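Local structure of KLLA0E08119p (Kluyveromyces lactis, 3VA7) at residues N698-P709 against F738-D749; A719-D728 against Y1008-S1016. The protein probably carboxylates urea at the expense of ATP and bicarbonate, using biotin as the carboxyl carrier, in the first step of urea breakdown by the allophanate route. All blocks are in the same frame, centred on the assembly; numbering follows the deposited sequence.

Contact 1 (N698-P709 against F738-D749); sequences NRFGVRLIGPKP and FTGDEPVIITCD. With BTI (5-(hexahydro-2-oxo-1H-thieno[3,4-D]imidazol-6-yl)pentanal), chain B.
An antiparallel strand pair beside the bound biotin group joins 701-705 to 742-746 in the carboxyltransferase domain, with Val702 and Ile745 as its hydrogen-bonded pair. Val702 N gives to Ile745 O (2.9 Å) and Ile745 N returns a bond to Val702 O; two residues on, Leu704 N donates to Pro743 O. Leu704 CD1 rests against Ile745 CG1, and Phe781 of strand 778-783 packs on both residues. On the other face Arg703 sends its CG anti to the backbone N (chi1 176°), then bends twice to bring its guanidinium back over the neighbouring strand. Val744 CB lies over one face of that group, 3.8 Å above its plane and offset toward the rim. At the edge, Thr739 OG1 sits nearly in plane and accepts from NH1 at 2.6 Å and, weakly, from NH2. Its methyl, CG2, turns to the biotin bicycle and stops 3.6 Å from BTI C4, while Val744 CG2 and Gly701 CA meet the chain carbon C10, so one side of this mixed seven-stranded sheet walls the biotin pocket. The type I turn 698-701, which ends at Gly701, presents Arg699 O to two donors from opposite faces of its carbonyl plane, Thr747 OG1 at 2.6 Å and Asp749 N at 3.0 Å. The side chain of Arg699 also forms a salt bridge with Asp749: NE meets OD2 at 2.7 Å, in the guanidinium plane but from above the carboxylate, with the two planes 69° apart. Glu531 pairs with Arg699 NH1 in a second salt bridge, and Ser506 OG bonds Asp749 OD1. Near the Thr739-Glu742 type II' turn, a water bridges Pro707 O and Asp741 O, and Pro709 CG packs obliquely on the Phe738 ring.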
loop_
_atom_site.group_PDB
_atom_site.type_symbol
_atom_site.label_atom_id
_atom_site.label_comp_id
_atom_site.label_asym_id
_atom_site.label_seq_id
_atom_site.Cartn_x
_atom_site.Cartn_y
_atom_site.Cartn_z
ATOM N N ASN A 698 17.590 -9.378 1.904
ATOM C CA ASN A 698 16.593 -8.858 0.952
ATOM C C ASN A 698 16.689 -7.338 0.935
ATOM O O ASN A 698 17.660 -6.786 1.461
ATOM C CB ASN A 698 15.147 -9.326 1.197
ATOM C CG ASN A 698 14.576 -8.856 2.527
ATOM O OD1 ASN A 698 15.267 -8.308 3.382
ATOM N ND2 ASN A 698 13.295 -9.089 2.715
ATOM N N ARG A 699 15.698 -6.663 0.359
ATOM C CA ARG A 699 15.790 -5.234 0.269
ATOM C C ARG A 699 15.788 -4.542 1.640
ATOM O O ARG A 699 16.182 -3.362 1.741
ATOM C CB ARG A 699 14.717 -4.701 -0.646
ATOM C CG ARG A 699 14.916 -5.114 -2.119
ATOM C CD ARG A 699 13.630 -4.791 -2.937
ATOM N NE ARG A 699 13.176 -3.422 -2.664
ATOM C CZ ARG A 699 13.516 -2.328 -3.355
ATOM N NH1 ARG A 699 14.290 -2.404 -4.449
ATOM N NH2 ARG A 699 13.014 -1.145 -2.978
ATOM N N PHE A 700 15.445 -5.252 2.718
ATOM C CA PHE A 700 15.511 -4.580 4.012
ATOM C C PHE A 700 16.964 -4.461 4.408
ATOM O O PHE A 700 17.326 -3.576 5.216
ATOM C CB PHE A 700 14.726 -5.268 5.179
ATOM C CG PHE A 700 13.324 -5.717 4.839
ATOM C CD1 PHE A 700 12.837 -6.902 5.360
ATOM C CD2 PHE A 700 12.509 -4.981 4.002
ATOM C CE1 PHE A 700 11.551 -7.334 5.086
ATOM C CE2 PHE A 700 11.208 -5.430 3.679
ATOM C CZ PHE A 700 10.746 -6.603 4.224
ATOM N N GLY A 701 17.801 -5.355 3.871
ATOM C CA GLY A 701 19.175 -5.428 4.297
ATOM C C GLY A 701 19.785 -6.777 4.005
ATOM O O GLY A 701 19.088 -7.765 3.881
ATOM N N VAL A 702 21.108 -6.809 3.912
ATOM C CA VAL A 702 21.835 -7.960 3.469
ATOM C C VAL A 702 22.625 -8.471 4.631
ATOM O O VAL A 702 23.512 -7.817 5.110
ATOM C CB VAL A 702 22.689 -7.613 2.224
ATOM C CG1 VAL A 702 23.733 -8.694 1.924
ATOM C CG2 VAL A 702 21.729 -7.384 1.005
ATOM N N ARG A 703 22.247 -9.639 5.119
ATOM C CA ARG A 703 22.851 -10.203 6.331
ATOM C C ARG A 703 24.245 -10.894 6.059
ATOM O O ARG A 703 24.493 -11.461 4.980
ATOM C CB ARG A 703 21.812 -11.114 6.991
ATOM C CG ARG A 703 22.266 -11.871 8.215
ATOM C CD ARG A 703 22.483 -10.948 9.409
ATOM N NE ARG A 703 21.222 -10.491 9.986
ATOM C CZ ARG A 703 21.139 -9.782 11.104
ATOM N NH1 ARG A 703 22.243 -9.398 11.740
ATOM N NH2 ARG A 703 19.961 -9.426 11.573
ATOM N N LEU A 704 25.157 -10.814 7.021
ATOM C CA LEU A 704 26.551 -11.256 6.771
ATOM C C LEU A 704 26.972 -12.308 7.776
ATOM O O LEU A 704 26.541 -12.271 8.937
ATOM C CB LEU A 704 27.537 -10.072 6.837
ATOM C CG LEU A 704 27.294 -8.917 5.838
ATOM C CD1 LEU A 704 28.241 -7.784 6.058
ATOM C CD2 LEU A 704 27.347 -9.349 4.376
ATOM N N ILE A 705 27.795 -13.255 7.336
ATOM C CA ILE A 705 28.375 -14.222 8.242
ATOM C C ILE A 705 29.881 -13.941 8.292
ATOM O O ILE A 705 30.538 -13.866 7.248
ATOM C CB ILE A 705 28.128 -15.695 7.761
ATOM C CG1 ILE A 705 26.615 -15.963 7.528
ATOM C CG2 ILE A 705 28.669 -16.682 8.816
ATOM C CD1 ILE A 705 26.260 -16.970 6.390
ATOM N N GLY A 706 30.417 -13.788 9.497
ATOM C CA GLY A 706 31.848 -13.700 9.680
ATOM C C GLY A 706 32.251 -13.599 11.133
ATOM O O GLY A 706 31.545 -14.075 12.035
ATOM N N PRO A 707 33.379 -12.960 11.394
ATOM C CA PRO A 707 33.953 -13.038 12.751
ATOM C C PRO A 707 33.081 -12.352 13.770
ATOM O O PRO A 707 32.471 -11.350 13.467
ATOM C CB PRO A 707 35.280 -12.291 12.622
ATOM C CG PRO A 707 35.088 -11.332 11.385
ATOM C CD PRO A 707 33.992 -11.927 10.529
ATOM N N LYS A 708 33.067 -12.871 14.984
ATOM C CA LYS A 708 32.196 -12.390 16.037
ATOM C C LYS A 708 32.841 -11.231 16.734
ATOM O O LYS A 708 34.014 -11.221 16.867
ATOM C CB LYS A 708 31.881 -13.534 17.015
ATOM C CG LYS A 708 31.185 -14.736 16.343
ATOM C CD LYS A 708 29.923 -14.351 15.485
ATOM C CE LYS A 708 29.467 -15.491 14.556
ATOM N NZ LYS A 708 29.360 -16.840 15.264
ATOM N N PRO A 709 32.073 -10.236 17.186
ATOM C CA PRO A 709 32.700 -9.016 17.783
ATOM C C PRO A 709 33.304 -9.155 19.163
ATOM O O PRO A 709 32.863 -9.985 19.968
ATOM C CB PRO A 709 31.545 -7.994 17.856
ATOM C CG PRO A 709 30.485 -8.535 16.945
ATOM C CD PRO A 709 30.632 -10.052 16.947
ATOM N N PHE A 738 25.225 -3.847 13.598
ATOM C CA PHE A 738 25.477 -5.024 14.399
ATOM C C PHE A 738 24.250 -5.375 15.288
ATOM O O PHE A 738 24.136 -4.918 16.448
ATOM C CB PHE A 738 26.772 -4.846 15.222
ATOM C CG PHE A 738 28.018 -5.315 14.501
ATOM C CD1 PHE A 738 28.727 -4.462 13.664
ATOM C CD2 PHE A 738 28.473 -6.623 14.637
ATOM C CE1 PHE A 738 29.846 -4.925 12.953
ATOM C CE2 PHE A 738 29.581 -7.080 13.939
ATOM C CZ PHE A 738 30.268 -6.227 13.103
ATOM N N THR A 739 23.339 -6.203 14.761
ATOM C CA THR A 739 22.128 -6.559 15.519
ATOM C C THR A 739 22.557 -7.654 16.438
ATOM O O THR A 739 22.519 -8.818 16.065
ATOM C CB THR A 739 21.006 -7.069 14.608
ATOM O OG1 THR A 739 21.414 -8.322 14.015
ATOM C CG2 THR A 739 20.710 -6.060 13.511
ATOM N N GLY A 740 22.975 -7.300 17.643
ATOM C CA GLY A 740 23.690 -8.277 18.522
ATOM C C GLY A 740 25.097 -8.582 17.940
ATOM O O GLY A 740 25.857 -7.647 17.617
ATOM N N ASP A 741 25.410 -9.859 17.732
ATOM C CA ASP A 741 26.740 -10.293 17.379
ATOM C C ASP A 741 26.916 -10.551 15.847
ATOM O O ASP A 741 27.952 -11.010 15.381
ATOM C CB ASP A 741 27.107 -11.513 18.221
ATOM C CG ASP A 741 27.235 -11.188 19.703
ATOM O OD1 ASP A 741 28.065 -10.307 20.047
ATOM O OD2 ASP A 741 26.538 -11.821 20.547
ATOM N N GLU A 742 25.903 -10.215 15.074
ATOM C CA GLU A 742 25.944 -10.422 13.650
ATOM C C GLU A 742 25.506 -9.129 12.975
ATOM O O GLU A 742 24.589 -8.468 13.482
ATOM C CB GLU A 742 24.965 -11.496 13.277
ATOM C CG GLU A 742 25.386 -12.888 13.704
ATOM C CD GLU A 742 24.205 -13.834 13.747
ATOM O OE1 GLU A 742 23.679 -14.179 12.683
ATOM O OE2 GLU A 742 23.767 -14.190 14.857
ATOM N N PRO A 743 26.165 -8.764 11.843
ATOM C CA PRO A 743 25.917 -7.513 11.138
ATOM C C PRO A 743 25.094 -7.684 9.896
ATOM O O PRO A 743 24.998 -8.762 9.362
ATOM C CB PRO A 743 27.318 -7.047 10.738
ATOM C CG PRO A 743 28.060 -8.382 10.445
ATOM C CD PRO A 743 27.311 -9.497 11.249
ATOM N N VAL A 744 24.530 -6.589 9.421
ATOM C CA VAL A 744 23.692 -6.631 8.257
ATOM C C VAL A 744 23.824 -5.288 7.588
ATOM O O VAL A 744 23.903 -4.236 8.274
ATOM C CB VAL A 744 22.236 -6.921 8.639
ATOM C CG1 VAL A 744 21.794 -6.084 9.874
ATOM C CG2 VAL A 744 21.324 -6.714 7.466
ATOM N N ILE A 745 23.874 -5.299 6.263
ATOM C CA ILE A 745 23.945 -4.057 5.572
ATOM C C ILE A 745 22.564 -3.466 5.301
ATOM O O ILE A 745 21.792 -4.039 4.548
ATOM C CB ILE A 745 24.692 -4.173 4.240
ATOM C CG1 ILE A 745 26.067 -4.846 4.448
ATOM C CG2 ILE A 745 24.829 -2.752 3.589
ATOM C CD1 ILE A 745 26.623 -5.315 3.145
ATOM N N ILE A 746 22.322 -2.273 5.861
ATOM C CA ILE A 746 21.090 -1.489 5.683
ATOM C C ILE A 746 20.920 -1.001 4.231
ATOM O O ILE A 746 21.665 -0.156 3.764
ATOM C CB ILE A 746 21.027 -0.260 6.714
ATOM C CG1 ILE A 746 21.364 -0.682 8.154
ATOM C CG2 ILE A 746 19.676 0.414 6.715
ATOM C CD1 ILE A 746 20.513 -1.782 8.601
ATOM N N THR A 747 19.925 -1.490 3.518
ATOM C CA THR A 747 19.798 -1.105 2.120
ATOM C C THR A 747 18.534 -0.263 1.865
ATOM O O THR A 747 17.891 0.181 2.800
ATOM C CB THR A 747 19.792 -2.372 1.265
ATOM O OG1 THR A 747 18.740 -3.275 1.769
ATOM C CG2 THR A 747 21.242 -3.050 1.285
ATOM N N CYS A 748 18.143 -0.059 0.612
ATOM C CA CYS A 748 17.095 0.939 0.302
ATOM C C CYS A 748 15.671 0.716 0.841
ATOM O O CYS A 748 14.889 1.648 0.855
ATOM C CB CYS A 748 17.048 1.249 -1.189
ATOM S SG CYS A 748 16.587 -0.213 -2.161
ATOM N N ASP A 749 15.309 -0.506 1.220
ATOM C CA ASP A 749 14.029 -0.720 1.953
ATOM C C ASP A 749 14.257 -0.850 3.451
ATOM O O ASP A 749 13.460 -1.489 4.141
ATOM C CB ASP A 749 13.285 -1.935 1.480
ATOM C CG ASP A 749 12.505 -1.674 0.213
ATOM O OD1 ASP A 749 12.386 -0.472 -0.199
ATOM O OD2 ASP A 749 12.035 -2.698 -0.377
HETATM C C11 BTI B . 17.101 -8.067 7.511
HETATM O O11 BTI B . 16.779 -8.829 8.474
HETATM C C10 BTI B . 17.497 -6.566 7.655
HETATM C C9 BTI B . 17.351 -6.110 9.105
HETATM C C8 BTI B . 17.993 -4.774 9.454
HETATM C C7 BTI B . 18.282 -4.558 10.954
HETATM C C2 BTI B . 17.121 -4.845 11.882
HETATM S S1 BTI B . 15.702 -3.844 11.544
HETATM C C6 BTI B . 15.048 -3.995 13.168
HETATM C C5 BTI B . 16.197 -4.271 14.114
HETATM N N3 BTI B . 16.452 -2.969 14.672
HETATM C C3 BTI B . 17.588 -2.487 14.243
HETATM O O3 BTI B . 18.083 -1.333 14.642
HETATM N N2 BTI B . 18.194 -3.307 13.410
HETATM C C4 BTI B . 17.482 -4.577 13.333
HETATM O O HOH W 1 29.419 -11.385 13.139
#

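Contact 2 (A719-D728 against Y1008-S1016); sequences AGLHPSNAHD and YLGTKYNPS. With BTI (5-(hexahydro-2-oxo-1H-thieno[3,4-D]imidazol-6-yl)pentanal), chain B.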
loop_
_atom_site.group_PDB
_atom_site.type_symbol
_atom_site.label_atom_id
_atom_site.label_comp_id
_atom_site.label_asym_id
_atom_site.label_seq_id
_atom_site.Cartn_x
_atom_site.Cartn_y
_atom_site.Cartn_z
ATOM N N ALA A 719 19.959 1.129 27.508
ATOM C CA ALA A 719 19.471 0.911 26.140
ATOM C C ALA A 719 19.405 -0.602 25.736
ATOM O O ALA A 719 19.038 -0.954 24.609
ATOM C CB ALA A 719 20.303 1.700 25.149
ATOM N N GLY A 720 19.754 -1.485 26.674
ATOM C CA GLY A 720 19.743 -2.918 26.447
ATOM C C GLY A 720 21.055 -3.492 26.956
ATOM O O GLY A 720 22.091 -2.824 26.936
ATOM N N LEU A 721 21.022 -4.743 27.389
ATOM C CA LEU A 721 22.174 -5.355 27.988
ATOM C C LEU A 721 23.235 -5.733 26.981
ATOM O O LEU A 721 24.414 -5.595 27.254
ATOM C CB LEU A 721 21.759 -6.523 28.851
ATOM C CG LEU A 721 21.207 -5.943 30.146
ATOM C CD1 LEU A 721 20.518 -6.978 30.981
ATOM C CD2 LEU A 721 22.343 -5.325 30.935
ATOM N N HIS A 722 22.853 -6.160 25.796
ATOM C CA HIS A 722 23.884 -6.635 24.891
ATOM C C HIS A 722 24.817 -5.477 24.462
ATOM O O HIS A 722 24.338 -4.389 24.124
ATOM C CB HIS A 722 23.258 -7.280 23.706
ATOM C CG HIS A 722 24.242 -7.898 22.795
ATOM N ND1 HIS A 722 24.492 -9.251 22.789
ATOM C CD2 HIS A 722 25.050 -7.355 21.853
ATOM C CE1 HIS A 722 25.402 -9.520 21.867
ATOM N NE2 HIS A 722 25.751 -8.387 21.279
ATOM N N PRO A 723 26.150 -5.705 24.464
ATOM C CA PRO A 723 27.001 -4.551 24.296
ATOM C C PRO A 723 26.881 -3.843 22.977
ATOM O O PRO A 723 27.401 -2.743 22.905
ATOM C CB PRO A 723 28.410 -5.120 24.438
ATOM C CG PRO A 723 28.224 -6.368 25.183
ATOM C CD PRO A 723 26.951 -6.916 24.682
ATOM N N SER A 724 26.228 -4.412 21.956
ATOM C CA SER A 724 25.946 -3.688 20.675
ATOM C C SER A 724 24.744 -2.757 20.760
ATOM O O SER A 724 24.492 -1.982 19.816
ATOM C CB SER A 724 25.624 -4.641 19.527
ATOM O OG SER A 724 24.319 -5.177 19.682
ATOM N N ASN A 725 23.963 -2.898 21.835
ATOM C CA ASN A 725 22.747 -2.118 22.050
ATOM C C ASN A 725 23.108 -0.662 22.359
ATOM O O ASN A 725 24.007 -0.398 23.151
ATOM C CB ASN A 725 21.939 -2.716 23.217
ATOM C CG ASN A 725 21.319 -4.074 22.898
ATOM O OD1 ASN A 725 21.722 -4.793 21.960
ATOM N ND2 ASN A 725 20.329 -4.443 23.695
ATOM N N ALA A 726 22.346 0.268 21.785
ATOM C CA ALA A 726 22.688 1.673 21.749
ATOM C C ALA A 726 21.426 2.438 21.964
ATOM O O ALA A 726 20.346 1.985 21.559
ATOM C CB ALA A 726 23.278 2.029 20.369
ATOM N N HIS A 727 21.540 3.605 22.605
ATOM C CA HIS A 727 20.388 4.489 22.663
ATOM C C HIS A 727 19.982 4.813 21.215
ATOM O O HIS A 727 20.743 5.361 20.418
ATOM C CB HIS A 727 20.678 5.735 23.491
ATOM C CG HIS A 727 20.841 5.461 24.956
ATOM N ND1 HIS A 727 19.782 5.485 25.846
ATOM C CD2 HIS A 727 21.941 5.149 25.686
ATOM C CE1 HIS A 727 20.236 5.233 27.059
ATOM N NE2 HIS A 727 21.536 5.010 26.988
ATOM N N ASP A 728 18.778 4.416 20.875
ATOM C CA ASP A 728 18.301 4.457 19.490
ATOM C C ASP A 728 18.598 5.811 18.843
ATOM O O ASP A 728 18.396 6.872 19.483
ATOM C CB ASP A 728 16.808 4.050 19.426
ATOM C CG ASP A 728 16.542 2.671 20.071
ATOM O OD1 ASP A 728 15.784 1.876 19.474
ATOM O OD2 ASP A 728 17.128 2.366 21.161
ATOM N N TYR A 1008 12.678 -0.373 32.753
ATOM C CA TYR A 1008 13.105 -1.713 33.072
ATOM C C TYR A 1008 14.346 -2.085 32.281
ATOM O O TYR A 1008 14.527 -1.661 31.111
ATOM C CB TYR A 1008 11.945 -2.628 32.703
ATOM C CG TYR A 1008 10.731 -2.474 33.639
ATOM C CD1 TYR A 1008 10.911 -2.001 34.942
ATOM C CD2 TYR A 1008 9.436 -2.868 33.250
ATOM C CE1 TYR A 1008 9.865 -1.874 35.829
ATOM C CE2 TYR A 1008 8.345 -2.777 34.155
ATOM C CZ TYR A 1008 8.572 -2.263 35.453
ATOM O OH TYR A 1008 7.558 -2.125 36.424
ATOM N N LEU A 1009 15.234 -2.862 32.901
ATOM C CA LEU A 1009 16.334 -3.443 32.153
ATOM C C LEU A 1009 15.804 -4.413 31.078
ATOM O O LEU A 1009 14.646 -4.842 31.120
ATOM C CB LEU A 1009 17.220 -4.181 33.107
ATOM C CG LEU A 1009 18.030 -3.457 34.196
ATOM C CD1 LEU A 1009 18.913 -4.505 34.863
ATOM C CD2 LEU A 1009 18.915 -2.322 33.592
ATOM N N GLY A 1010 16.635 -4.791 30.125
ATOM C CA GLY A 1010 16.158 -5.621 29.026
ATOM C C GLY A 1010 17.275 -5.822 28.053
ATOM O O GLY A 1010 18.448 -5.702 28.428
ATOM N N THR A 1011 16.941 -6.113 26.808
ATOM C CA THR A 1011 17.931 -6.234 25.773
ATOM C C THR A 1011 17.161 -6.352 24.465
ATOM O O THR A 1011 15.969 -6.663 24.458
ATOM C CB THR A 1011 18.839 -7.495 25.909
ATOM O OG1 THR A 1011 19.822 -7.476 24.870
ATOM C CG2 THR A 1011 18.046 -8.824 25.713
ATOM N N LYS A 1012 17.846 -6.106 23.366
ATOM C CA LYS A 1012 17.260 -6.239 22.064
ATOM C C LYS A 1012 17.719 -7.587 21.573
ATOM O O LYS A 1012 18.690 -8.144 22.118
ATOM C CB LYS A 1012 17.743 -5.091 21.203
ATOM C CG LYS A 1012 17.057 -3.740 21.608
ATOM C CD LYS A 1012 18.059 -2.611 21.740
ATOM C CE LYS A 1012 17.371 -1.287 21.852
ATOM N NZ LYS A 1012 18.340 -0.199 21.955
ATOM N N TYR A 1013 17.022 -8.166 20.608
ATOM C CA TYR A 1013 17.365 -9.515 20.214
ATOM C C TYR A 1013 18.804 -9.636 19.659
ATOM O O TYR A 1013 19.393 -8.661 19.143
ATOM C CB TYR A 1013 16.365 -10.018 19.174
ATOM C CG TYR A 1013 15.016 -10.555 19.690
ATOM C CD1 TYR A 1013 14.359 -9.993 20.823
ATOM C CD2 TYR A 1013 14.369 -11.597 19.012
ATOM C CE1 TYR A 1013 13.131 -10.482 21.265
ATOM C CE2 TYR A 1013 13.099 -12.093 19.447
ATOM C CZ TYR A 1013 12.504 -11.539 20.547
ATOM O OH TYR A 1013 11.288 -12.027 20.929
ATOM N N ASN A 1014 19.375 -10.837 19.797
ATOM C CA ASN A 1014 20.661 -11.159 19.249
ATOM C C ASN A 1014 20.614 -12.515 18.568
ATOM O O ASN A 1014 20.732 -13.547 19.232
ATOM C CB ASN A 1014 21.702 -11.112 20.365
ATOM C CG ASN A 1014 23.017 -11.805 19.993
ATOM O OD1 ASN A 1014 23.653 -12.450 20.853
ATOM N ND2 ASN A 1014 23.409 -11.729 18.730
ATOM N N PRO A 1015 20.459 -12.544 17.238
ATOM C CA PRO A 1015 20.299 -11.448 16.290
ATOM C C PRO A 1015 18.835 -11.071 16.223
ATOM O O PRO A 1015 17.995 -11.769 16.798
ATOM C CB PRO A 1015 20.691 -12.098 14.930
ATOM C CG PRO A 1015 20.244 -13.451 15.030
ATOM C CD PRO A 1015 20.386 -13.842 16.542
ATOM N N SER A 1016 18.513 -10.032 15.466
ATOM C CA SER A 1016 17.128 -9.595 15.367
ATOM C C SER A 1016 16.230 -10.572 14.605
ATOM O O SER A 1016 16.696 -11.375 13.823
ATOM C CB SER A 1016 17.101 -8.194 14.776
ATOM O OG SER A 1016 17.904 -8.125 13.601
HETATM C C11 BTI B . 17.101 -8.067 7.511
HETATM O O11 BTI B . 16.779 -8.829 8.474
HETATM C C10 BTI B . 17.497 -6.566 7.655
HETATM C C9 BTI B . 17.351 -6.110 9.105
HETATM C C8 BTI B . 17.993 -4.774 9.454
HETATM C C7 BTI B . 18.282 -4.558 10.954
HETATM C C2 BTI B . 17.121 -4.845 11.882
HETATM S S1 BTI B . 15.702 -3.844 11.544
HETATM C C6 BTI B . 15.048 -3.995 13.168
HETATM C C5 BTI B . 16.197 -4.271 14.114
HETATM N N3 BTI B . 16.452 -2.969 14.672
HETATM C C3 BTI B . 17.588 -2.487 14.243
HETATM O O3 BTI B . 18.083 -1.333 14.642
HETATM N N2 BTI B . 18.194 -3.307 13.410
HETATM C C4 BTI B . 17.482 -4.577 13.333
#
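This is a buried contact between two parts of the carboxyltransferase domain: 719-728, a loop running into the start of strand 725-730, from the region of subdomains A and B, and the loop 1008-1016 from that of C and D. Lys1012 makes the main link. Beyond a bend at chi2 (133°) its chain runs out straight past the side chain of Asn725, and NZ arrives among oxygens. It gives a hydrogen bond to Ala719 O, 2.8 Å away in the carbonyl plane, and a salt bridge to Asp728 OD2, met on the syn side at 2.9 Å. Gly755 O is a further acceptor for NZ, and Tyr1044 OH binds the other carboxylate oxygen of Asp728. Leu721 N bonds to Gly1010 O at 2.9 Å, and the Leu721 side chain lies against that same oxygen. Thr1011 holds OG1 anti to its backbone N (chi1 -177°), where it bonds Lys1012 O on a lone pair and weakly accepts from His722 N. With Ser1016 OG 3.6 Å from BTI C4 and Tyr1044 in the urea pocket, the buried lysine and its acceptors are consistent with an interface between the A/B and C/D regions where carboxyl transfer probably takes place.

How the contacts relate
From the N terminus the chain runs through 698-709, 719-728, 738-749 and then, after a long excursion, 1008-1016. Contact 1 closes a short loop of 28 residues, and 719-728 lies inside it; contact 2 starts there and closes only 279 residues later, so the two cross. The first is local, pairing strands within one sheet; the second ties the region of subdomains A and B to that of C and D. Their centres are about 16 Å apart, and they meet directly: Arg703 NH2 makes a weak hydrogen bond to Ser1016 OG, and Gly740 N another to Ser724 OG. Both border the bound biotin group, where Thr739 and Ser1016 approach ring carbon C4 from adjacent directions.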